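Local coordinates for putative fimbrium anchoring subunit Fim4B (Bacteroides ovatus, PDB 5CAG), which probably serves as the anchoring subunit of a fimbrium and is predicted to be a lipoprotein of the bacterial outer membrane, at residues Thr78-Ile83 / Ser113-Tyr118; Lys139-Val144 / Ala204-Lys209; Ile92-Gly97 / Tyr173-Gly178. All blocks are in the same frame, centred on the assembly; numbering follows the deposited sequence.

The three contacts cluster near the centre of the molecule, their centres about 10 to 11 Å apart. Contact 1 closes before contact 2 opens, whereas contact 3 crosses both: its first segment falls between those of contact 1 and its second between those of contact 2. Contacts 1 and 3 share the small antiparallel sheet in which strands 81-84 and 93-96 are neighbours, joined by a probable hydrogen bond from Arg82 N to Tyr95 O. Contact 2 pairs strand 134-154 with strand 197-205; Leu117 O of contact 1 probably accepts a hydrogen bond from Val143 N, while Tyr173 of contact 3 packs on Phe205. Chain sections distant in sequence are thus brought together at the centre of this beta-rich protein.

Contact 1 of 3, residues Thr78-Ile83 / Ser113-Tyr118; sequences TESIRI and SPDSLY. With SO4 (sulfate ion), chain I; SO4 (sulfate ion), chain H; SO4 (sulfate ion), chain D.
The carboxylate of Asp115 grips the turn at 79-81 by its backbone N-H groups. Glu79 N gives Asp115 OD2 a hydrogen bond of 2.8 Å, meeting it from above the carboxylate plane, 26° out of it. Ile81 N meets Asp115 OD1 at 3.1 Å, nearly along the C-O axis, with an N-H...O angle of 153°; a weak bond from Ser80 N falls on the same oxygen. Asp115 CG sits between its backbone N and carbonyl carbon (chi1 53°), which brings the short side chain across to the turn. Ser80 OG adds a weak bond to Ser113 O. Beside this polar grip, Ile81 rests its CG1 on Pro114 CB at 3.9 Å and its CD1 on Leu117 CB at 3.8 Å, while Phe205 and Ala94 border the same apolar patch. Thr78 OG1 bonds to Ile81 O within the turn. Farther out, Arg82 NH1 and NH2 both bond a sulfate (chain H) probably left by the crystallisation liquor, NH2 lying 2.8 Å from its O3. A carboxylate with two acceptor oxygens on a short side chain can take up several amide N-H groups of one bend, and such donors would be expected to favour its ionised form.

Contact 2 of 3, residues Lys139-Val144 / Ala204-Lys209; sequences KLESVV and AFKQVK
Strands 134-154 and 197-205 run antiparallel here, and the segments 139-144 and 204-209 hold the place where their pairing ends and the second strand passes into a loop. Val144 and Phe205 form a non-hydrogen-bonded pair with CA atoms 4.4 Å apart, and as directly paired residues their side chains leave from one face of the sheet. Val144 CG2, beside its backbone N, reaches the Phe205 ring at CE1, 3.6 Å away, the two side chains crossing obliquely. A branched valine and a flat, buried ring suit this largely apolar side. The backbone closes the pair just beyond it: Lys206 N gives a hydrogen bond of 2.8 Å to Val143 O, with an angle of 163° at the hydrogen, although the donor stands above the carbonyl plane.

In this antiparallel arrangement, residues past the end of strand 197-205 run back alongside 141-143, and Lys206 follows that course. Its chain is extended beyond CG, carrying NZ to two acceptors of the other strand. Lys206 NZ makes a salt bridge of 2.9 Å with Glu141 OE2, using the anti lone pair of that oxygen, and a hydrogen bond of 3.0 Å to Ser142 O in the plane of the carbonyl. Glu141 CG is anti to its backbone N (chi1 161°), which extends the carboxylate toward the loop, where OE2 also accepts a hydrogen bond from Glu210 N. Lys209 lays its CG 3.7 Å from Glu141 OE1, while its amino group is bound by Asn121 OD1.

Contact 3 of 3, residues Ile92-Gly97 / Tyr173-Gly178; sequences IEAYTG and YCIGKG
Ile92 and Ile175 cross obliquely at one end of a short strand pairing, and the way each is turned decides what touches. Ile92 CG1 is anti to its backbone N (chi1 -174°), which places the CG2 branch between N and the carbonyl carbon, 4.1 Å from Ile175 CB. The same CG2 lies 3.9 Å from Gly176 N, against the backbone of the turn. Ile175, with CG1 beside its own backbone N, extends its CD1 to the methyl of Ala94, 4.1 Å away. Small Ala94 suits a buried spot bordered by Ile83 of the neighbouring strand, while Ile40 and Tyr42 of strand 36-43 touch Ile92.

The backbones carry the pairing in the usual alternation of hydrogen-bonded and non-hydrogen-bonded pairs. Ala94 and Tyr173 form a hydrogen-bonded pair: Ala94 N reaches Tyr173 O at 2.8 Å, nearly straight at 172°, and Tyr173 N returns to Ala94 O at 2.9 Å. Next comes the non-hydrogen-bonded pair Glu93 with Cys174, whose side chains leave from the face opposite to Ala94 and Tyr173. Glu93 is extended, and its OE1 meets Arg84 in a salt bridge. Ile175 N closes the series on Ile92 O at 2.9 Å, just where the chain turns off into helical backbone angles. Gly178 ends that turn with a positive phi of 68°, a conformation that glycine adopts readily. The pairing is that of the two inner strands, 93-96 and 172-174, of a four-stranded antiparallel sheet with strands 81-84 and 179-181 at its outer edges.

Contact 1 of 3, residues Thr78-Ile83 / Ser113-Tyr118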
loop_
_atom_site.group_PDB
_atom_site.type_symbol
_atom_site.label_atom_id
_atom_site.label_comp_id
_atom_site.label_asym_id
_atom_site.label_seq_id
_atom_site.Cartn_x
_atom_site.Cartn_y
_atom_site.Cartn_z
ATOM N N THR A 78 2.335 -1.852 11.231
ATOM C CA THR A 78 1.845 -2.661 10.107
ATOM C C THR A 78 2.628 -3.938 10.004
ATOM O O THR A 78 3.832 -3.946 10.283
ATOM C CB THR A 78 1.854 -1.927 8.736
ATOM O OG1 THR A 78 3.036 -1.172 8.510
ATOM C CG2 THR A 78 0.676 -1.054 8.555
ATOM N N GLU A 79 1.954 -5.005 9.558
ATOM C CA GLU A 79 2.512 -6.340 9.382
ATOM C C GLU A 79 3.422 -6.440 8.160
ATOM O O GLU A 79 4.646 -6.515 8.287
ATOM C CB GLU A 79 1.367 -7.375 9.254
ATOM C CG GLU A 79 0.621 -7.625 10.553
ATOM C CD GLU A 79 1.515 -8.073 11.693
ATOM O OE1 GLU A 79 2.086 -9.185 11.590
ATOM O OE2 GLU A 79 1.702 -7.286 12.651
ATOM N N SER A 80 2.804 -6.491 6.987
ATOM C CA SER A 80 3.426 -6.682 5.691
ATOM C C SER A 80 4.245 -5.479 5.261
ATOM O O SER A 80 5.326 -5.654 4.677
ATOM C CB SER A 80 2.349 -6.955 4.635
ATOM O OG SER A 80 1.412 -7.958 5.008
ATOM N N ILE A 81 3.705 -4.264 5.514
ATOM C CA ILE A 81 4.287 -2.999 5.079
ATOM C C ILE A 81 5.471 -2.627 5.908
ATOM O O ILE A 81 5.447 -2.676 7.144
ATOM C CB ILE A 81 3.271 -1.831 5.010
ATOM C CG1 ILE A 81 2.146 -2.160 4.001
ATOM C CG2 ILE A 81 3.969 -0.532 4.582
ATOM C CD1 ILE A 81 1.043 -1.302 4.063
ATOM N N ARG A 82 6.524 -2.258 5.187
ATOM C CA ARG A 82 7.791 -1.780 5.708
ATOM C C ARG A 82 8.037 -0.368 5.109
ATOM O O ARG A 82 7.480 -0.032 4.059
ATOM C CB ARG A 82 8.924 -2.776 5.386
ATOM C CG ARG A 82 8.767 -4.166 5.999
ATOM C CD ARG A 82 9.931 -5.077 5.609
ATOM N NE ARG A 82 9.602 -6.501 5.759
ATOM C CZ ARG A 82 10.395 -7.498 5.368
ATOM N NH1 ARG A 82 11.573 -7.238 4.803
ATOM N NH2 ARG A 82 10.013 -8.763 5.530
ATOM N N ILE A 83 8.817 0.465 5.807
ATOM C CA ILE A 83 9.145 1.823 5.378
ATOM C C ILE A 83 10.636 1.899 5.126
ATOM O O ILE A 83 11.447 1.384 5.923
ATOM C CB ILE A 83 8.681 2.886 6.437
ATOM C CG1 ILE A 83 7.149 2.896 6.630
ATOM C CG2 ILE A 83 9.220 4.306 6.168
ATOM C CD1 ILE A 83 6.326 3.178 5.405
ATOM N N SER A 113 1.050 -9.064 -0.001
ATOM C CA SER A 113 0.005 -8.044 -0.219
ATOM C C SER A 113 0.073 -7.032 0.916
ATOM O O SER A 113 0.324 -7.422 2.063
ATOM C CB SER A 113 -1.399 -8.646 -0.315
ATOM O OG SER A 113 -1.427 -10.045 -0.079
ATOM N N PRO A 114 -0.028 -5.725 0.600
ATOM C CA PRO A 114 0.113 -4.711 1.643
ATOM C C PRO A 114 -1.084 -4.662 2.568
ATOM O O PRO A 114 -2.209 -4.745 2.096
ATOM C CB PRO A 114 0.245 -3.422 0.841
ATOM C CG PRO A 114 -0.464 -3.679 -0.409
ATOM C CD PRO A 114 -0.198 -5.101 -0.725
ATOM N N ASP A 115 -0.844 -4.539 3.894
ATOM C CA ASP A 115 -1.944 -4.410 4.851
ATOM C C ASP A 115 -2.391 -2.929 4.875
ATOM O O ASP A 115 -1.959 -2.170 4.002
ATOM C CB ASP A 115 -1.626 -4.990 6.235
ATOM C CG ASP A 115 -0.373 -4.525 6.919
ATOM O OD1 ASP A 115 0.674 -4.422 6.237
ATOM O OD2 ASP A 115 -0.409 -4.369 8.158
ATOM N N SER A 116 -3.317 -2.528 5.766
ATOM C CA SER A 116 -3.850 -1.172 5.670
ATOM C C SER A 116 -2.839 -0.074 6.025
ATOM O O SER A 116 -2.170 -0.138 7.052
ATOM C CB SER A 116 -5.121 -1.032 6.486
ATOM O OG SER A 116 -6.080 -1.928 5.942
ATOM N N LEU A 117 -2.699 0.902 5.101
ATOM C CA LEU A 117 -1.840 2.086 5.248
ATOM C C LEU A 117 -2.683 3.333 5.022
ATOM O O LEU A 117 -3.513 3.368 4.093
ATOM C CB LEU A 117 -0.624 2.061 4.308
ATOM C CG LEU A 117 0.404 3.158 4.470
ATOM C CD1 LEU A 117 1.239 3.004 5.754
ATOM C CD2 LEU A 117 1.281 3.180 3.302
ATOM N N TYR A 118 -2.522 4.308 5.942
ATOM C CA TYR A 118 -3.225 5.584 5.941
ATOM C C TYR A 118 -2.201 6.676 5.827
ATOM O O TYR A 118 -1.246 6.700 6.597
ATOM C CB TYR A 118 -4.100 5.746 7.183
ATOM C CG TYR A 118 -5.018 4.570 7.401
ATOM C CD1 TYR A 118 -6.194 4.429 6.669
ATOM C CD2 TYR A 118 -4.695 3.575 8.316
ATOM C CE1 TYR A 118 -7.036 3.331 6.860
ATOM C CE2 TYR A 118 -5.516 2.462 8.497
ATOM C CZ TYR A 118 -6.685 2.343 7.772
ATOM O OH TYR A 118 -7.474 1.238 8.002
HETATM S S SO4 I . 6.995 -9.876 6.714
HETATM O O1 SO4 I . 6.824 -8.869 5.655
HETATM O O2 SO4 I . 7.389 -9.182 7.940
HETATM O O3 SO4 I . 5.724 -10.571 6.944
HETATM O O4 SO4 I . 8.037 -10.842 6.312
HETATM S S SO4 H . 13.161 -10.528 4.717
HETATM O O1 SO4 H . 13.672 -9.328 5.385
HETATM O O2 SO4 H . 12.938 -11.588 5.717
HETATM O O3 SO4 H . 11.891 -10.232 4.024
HETATM O O4 SO4 H . 14.146 -10.965 3.725
HETATM S S SO4 D . -10.996 -0.934 7.094
HETATM O O1 SO4 D . -10.170 -2.041 7.594
HETATM O O2 SO4 D . -11.837 -0.410 8.165
HETATM O O3 SO4 D . -10.123 0.128 6.576
HETATM O O4 SO4 D . -11.868 -1.413 6.027
#

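Contact 2 of 3, residues Lys139-Val144 / Ala204-Lys209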
loop_
_atom_site.group_PDB
_atom_site.type_symbol
_atom_site.label_atom_id
_atom_site.label_comp_id
_atom_site.label_asym_id
_atom_site.label_seq_id
_atom_site.Cartn_x
_atom_site.Cartn_y
_atom_site.Cartn_z
ATOM N N LYS A 139 -7.066 14.423 8.565
ATOM C CA LYS A 139 -7.758 13.167 8.262
ATOM C C LYS A 139 -6.799 12.390 7.387
ATOM O O LYS A 139 -6.103 13.007 6.571
ATOM C CB LYS A 139 -9.088 13.445 7.548
ATOM C CG LYS A 139 -9.907 12.202 7.279
ATOM C CD LYS A 139 -11.369 12.469 6.957
ATOM C CE LYS A 139 -12.290 12.326 8.149
ATOM N NZ LYS A 139 -13.690 12.747 7.819
ATOM N N LEU A 140 -6.664 11.081 7.591
ATOM C CA LEU A 140 -5.695 10.385 6.760
ATOM C C LEU A 140 -6.397 9.673 5.640
ATOM O O LEU A 140 -7.619 9.537 5.679
ATOM C CB LEU A 140 -4.869 9.444 7.611
ATOM C CG LEU A 140 -3.489 9.942 7.971
ATOM C CD1 LEU A 140 -3.547 11.248 8.735
ATOM C CD2 LEU A 140 -2.770 8.920 8.791
ATOM N N GLU A 141 -5.661 9.277 4.607
ATOM C CA GLU A 141 -6.297 8.629 3.464
ATOM C C GLU A 141 -5.872 7.157 3.343
ATOM O O GLU A 141 -4.681 6.864 3.443
ATOM C CB GLU A 141 -5.971 9.408 2.177
ATOM C CG GLU A 141 -6.173 8.630 0.891
ATOM C CD GLU A 141 -5.710 9.302 -0.380
ATOM O OE1 GLU A 141 -4.838 10.203 -0.329
ATOM O OE2 GLU A 141 -6.175 8.854 -1.450
ATOM N N SER A 142 -6.845 6.234 3.096
ATOM C CA SER A 142 -6.493 4.840 2.896
ATOM C C SER A 142 -5.895 4.705 1.520
ATOM O O SER A 142 -6.585 4.942 0.534
ATOM C CB SER A 142 -7.679 3.912 3.084
ATOM O OG SER A 142 -7.160 2.590 3.045
ATOM N N VAL A 143 -4.588 4.412 1.448
ATOM C CA VAL A 143 -3.882 4.305 0.169
ATOM C C VAL A 143 -3.747 2.842 -0.302
ATOM O O VAL A 143 -3.019 2.574 -1.247
ATOM C CB VAL A 143 -2.518 4.999 0.253
ATOM C CG1 VAL A 143 -2.693 6.498 0.436
ATOM C CG2 VAL A 143 -1.675 4.413 1.376
ATOM N N VAL A 144 -4.465 1.908 0.333
ATOM C CA VAL A 144 -4.441 0.502 -0.067
ATOM C C VAL A 144 -5.822 0.101 -0.568
ATOM O O VAL A 144 -6.784 0.188 0.197
ATOM C CB VAL A 144 -3.983 -0.427 1.071
ATOM C CG1 VAL A 144 -4.077 -1.882 0.635
ATOM C CG2 VAL A 144 -2.579 -0.091 1.538
ATOM N N ALA A 204 -3.448 -3.922 -3.141
ATOM C CA ALA A 204 -2.372 -3.184 -3.782
ATOM C C ALA A 204 -2.495 -1.710 -3.418
ATOM O O ALA A 204 -3.569 -1.264 -3.003
ATOM C CB ALA A 204 -2.439 -3.371 -5.284
ATOM N N PHE A 205 -1.402 -0.950 -3.544
ATOM C CA PHE A 205 -1.449 0.478 -3.278
ATOM C C PHE A 205 -2.194 1.182 -4.395
ATOM O O PHE A 205 -2.226 0.686 -5.536
ATOM C CB PHE A 205 -0.034 1.066 -3.127
ATOM C CG PHE A 205 0.665 0.643 -1.856
ATOM C CD1 PHE A 205 0.198 1.057 -0.610
ATOM C CD2 PHE A 205 1.770 -0.197 -1.897
ATOM C CE1 PHE A 205 0.830 0.635 0.573
ATOM C CE2 PHE A 205 2.397 -0.614 -0.714
ATOM C CZ PHE A 205 1.927 -0.187 0.510
ATOM N N LYS A 206 -2.825 2.334 -4.061
ATOM C CA LYS A 206 -3.495 3.222 -5.028
ATOM C C LYS A 206 -2.452 3.699 -6.047
ATOM O O LYS A 206 -1.286 3.903 -5.671
ATOM C CB LYS A 206 -4.113 4.441 -4.312
ATOM C CG LYS A 206 -5.496 4.245 -3.747
ATOM C CD LYS A 206 -6.058 5.569 -3.222
ATOM C CE LYS A 206 -7.442 5.382 -2.638
ATOM N NZ LYS A 206 -7.836 6.489 -1.736
ATOM N N GLN A 207 -2.835 3.859 -7.319
ATOM C CA GLN A 207 -1.867 4.339 -8.317
ATOM C C GLN A 207 -1.467 5.777 -7.980
ATOM O O GLN A 207 -0.292 6.156 -8.100
ATOM C CB GLN A 207 -2.449 4.245 -9.732
ATOM C CG GLN A 207 -1.411 4.015 -10.812
ATOM C CD GLN A 207 -2.056 4.111 -12.164
ATOM O OE1 GLN A 207 -2.127 5.192 -12.754
ATOM N NE2 GLN A 207 -2.598 3.001 -12.652
ATOM N N VAL A 208 -2.473 6.564 -7.536
ATOM C CA VAL A 208 -2.333 7.951 -7.122
ATOM C C VAL A 208 -3.287 8.272 -5.989
ATOM O O VAL A 208 -4.465 7.872 -6.032
ATOM C CB VAL A 208 -2.560 8.982 -8.267
ATOM C CG1 VAL A 208 -1.972 10.343 -7.892
ATOM C CG2 VAL A 208 -1.974 8.516 -9.593
ATOM N N LYS A 209 -2.764 9.072 -5.017
ATOM C CA LYS A 209 -3.415 9.792 -3.927
ATOM C C LYS A 209 -4.745 10.382 -4.482
ATOM O O LYS A 209 -4.787 10.942 -5.594
ATOM C CB LYS A 209 -2.424 10.904 -3.460
ATOM C CG LYS A 209 -2.964 12.173 -2.766
ATOM C CD LYS A 209 -1.820 13.160 -2.340
ATOM C CE LYS A 209 -2.098 14.057 -1.130
ATOM N NZ LYS A 209 -2.120 13.347 0.219
#

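Contact 3 of 3, residues Ile92-Gly97 / Tyr173-Gly178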
loop_
_atom_site.group_PDB
_atom_site.type_symbol
_atom_site.label_atom_id
_atom_site.label_comp_id
_atom_site.label_asym_id
_atom_site.label_seq_id
_atom_site.Cartn_x
_atom_site.Cartn_y
_atom_site.Cartn_z
ATOM N N ILE A 92 10.751 8.735 0.949
ATOM C CA ILE A 92 10.019 7.904 1.919
ATOM C C ILE A 92 8.960 7.080 1.151
ATOM O O ILE A 92 8.051 7.623 0.506
ATOM C CB ILE A 92 9.491 8.705 3.147
ATOM C CG1 ILE A 92 8.870 7.773 4.203
ATOM C CG2 ILE A 92 8.562 9.857 2.762
ATOM C CD1 ILE A 92 8.648 8.395 5.581
ATOM N N GLU A 93 9.198 5.755 1.139
ATOM C CA GLU A 93 8.465 4.732 0.389
ATOM C C GLU A 93 7.983 3.625 1.312
ATOM O O GLU A 93 8.696 3.231 2.232
ATOM C CB GLU A 93 9.425 4.160 -0.695
ATOM C CG GLU A 93 8.927 3.096 -1.674
ATOM C CD GLU A 93 9.992 2.496 -2.593
ATOM O OE1 GLU A 93 11.197 2.554 -2.245
ATOM O OE2 GLU A 93 9.624 2.001 -3.686
ATOM N N ALA A 94 6.773 3.137 1.067
ATOM C CA ALA A 94 6.177 2.009 1.778
ATOM C C ALA A 94 6.261 0.809 0.857
ATOM O O ALA A 94 5.948 0.932 -0.332
ATOM C CB ALA A 94 4.731 2.309 2.152
ATOM N N TYR A 95 6.739 -0.324 1.364
ATOM C CA TYR A 95 6.931 -1.505 0.523
ATOM C C TYR A 95 6.613 -2.773 1.295
ATOM O O TYR A 95 6.420 -2.709 2.508
ATOM C CB TYR A 95 8.386 -1.539 -0.005
ATOM C CG TYR A 95 9.435 -1.770 1.068
ATOM C CD1 TYR A 95 9.818 -0.750 1.931
ATOM C CD2 TYR A 95 10.071 -2.997 1.194
ATOM C CE1 TYR A 95 10.776 -0.960 2.920
ATOM C CE2 TYR A 95 11.037 -3.218 2.176
ATOM C CZ TYR A 95 11.393 -2.197 3.034
ATOM O OH TYR A 95 12.320 -2.433 4.026
ATOM N N THR A 96 6.579 -3.925 0.606
ATOM C CA THR A 96 6.367 -5.210 1.279
ATOM C C THR A 96 7.562 -6.122 1.090
ATOM O O THR A 96 8.321 -5.960 0.131
ATOM C CB THR A 96 5.135 -5.886 0.770
ATOM O OG1 THR A 96 5.127 -5.802 -0.661
ATOM C CG2 THR A 96 3.887 -5.336 1.415
ATOM N N GLY A 97 7.722 -7.088 1.987
ATOM C CA GLY A 97 8.827 -8.030 1.862
ATOM C C GLY A 97 8.609 -9.077 0.787
ATOM O O GLY A 97 7.472 -9.275 0.344
ATOM N N TYR A 173 4.483 2.383 -2.415
ATOM C CA TYR A 173 3.817 3.672 -2.412
ATOM C C TYR A 173 4.804 4.718 -1.919
ATOM O O TYR A 173 5.373 4.562 -0.839
ATOM C CB TYR A 173 2.515 3.632 -1.583
ATOM C CG TYR A 173 1.714 4.918 -1.589
ATOM C CD1 TYR A 173 0.855 5.230 -2.648
ATOM C CD2 TYR A 173 1.782 5.808 -0.522
ATOM C CE1 TYR A 173 0.099 6.408 -2.647
ATOM C CE2 TYR A 173 1.038 6.990 -0.515
ATOM C CZ TYR A 173 0.193 7.289 -1.576
ATOM O OH TYR A 173 -0.498 8.490 -1.541
ATOM N N CYS A 174 5.080 5.733 -2.774
ATOM C CA CYS A 174 5.953 6.849 -2.451
ATOM C C CYS A 174 5.107 7.786 -1.670
ATOM O O CYS A 174 4.199 8.396 -2.239
ATOM C CB CYS A 174 6.519 7.491 -3.712
ATOM S SG CYS A 174 7.904 6.581 -4.450
ATOM N N ILE A 175 5.291 7.781 -0.338
ATOM C CA ILE A 175 4.489 8.564 0.603
ATOM C C ILE A 175 4.619 10.066 0.312
ATOM O O ILE A 175 3.603 10.731 0.195
ATOM C CB ILE A 175 4.840 8.201 2.065
ATOM C CG1 ILE A 175 4.431 6.744 2.367
ATOM C CG2 ILE A 175 4.170 9.162 3.042
ATOM C CD1 ILE A 175 5.071 6.124 3.524
ATOM N N GLY A 176 5.831 10.571 0.142
ATOM C CA GLY A 176 6.022 11.978 -0.179
ATOM C C GLY A 176 5.534 12.378 -1.563
ATOM O O GLY A 176 5.053 13.502 -1.753
ATOM N N LYS A 177 5.662 11.465 -2.546
ATOM C CA LYS A 177 5.279 11.721 -3.937
ATOM C C LYS A 177 3.761 11.548 -4.137
ATOM O O LYS A 177 3.210 12.118 -5.087
ATOM C CB LYS A 177 6.074 10.820 -4.923
ATOM C CG LYS A 177 7.627 10.999 -4.976
ATOM C CD LYS A 177 8.127 12.284 -5.723
ATOM C CE LYS A 177 8.047 12.264 -7.248
ATOM N NZ LYS A 177 8.273 13.611 -7.861
ATOM N N GLY A 178 3.109 10.793 -3.240
ATOM C CA GLY A 178 1.669 10.522 -3.276
ATOM C C GLY A 178 1.247 9.658 -4.451
ATOM O O GLY A 178 0.145 9.807 -4.986
#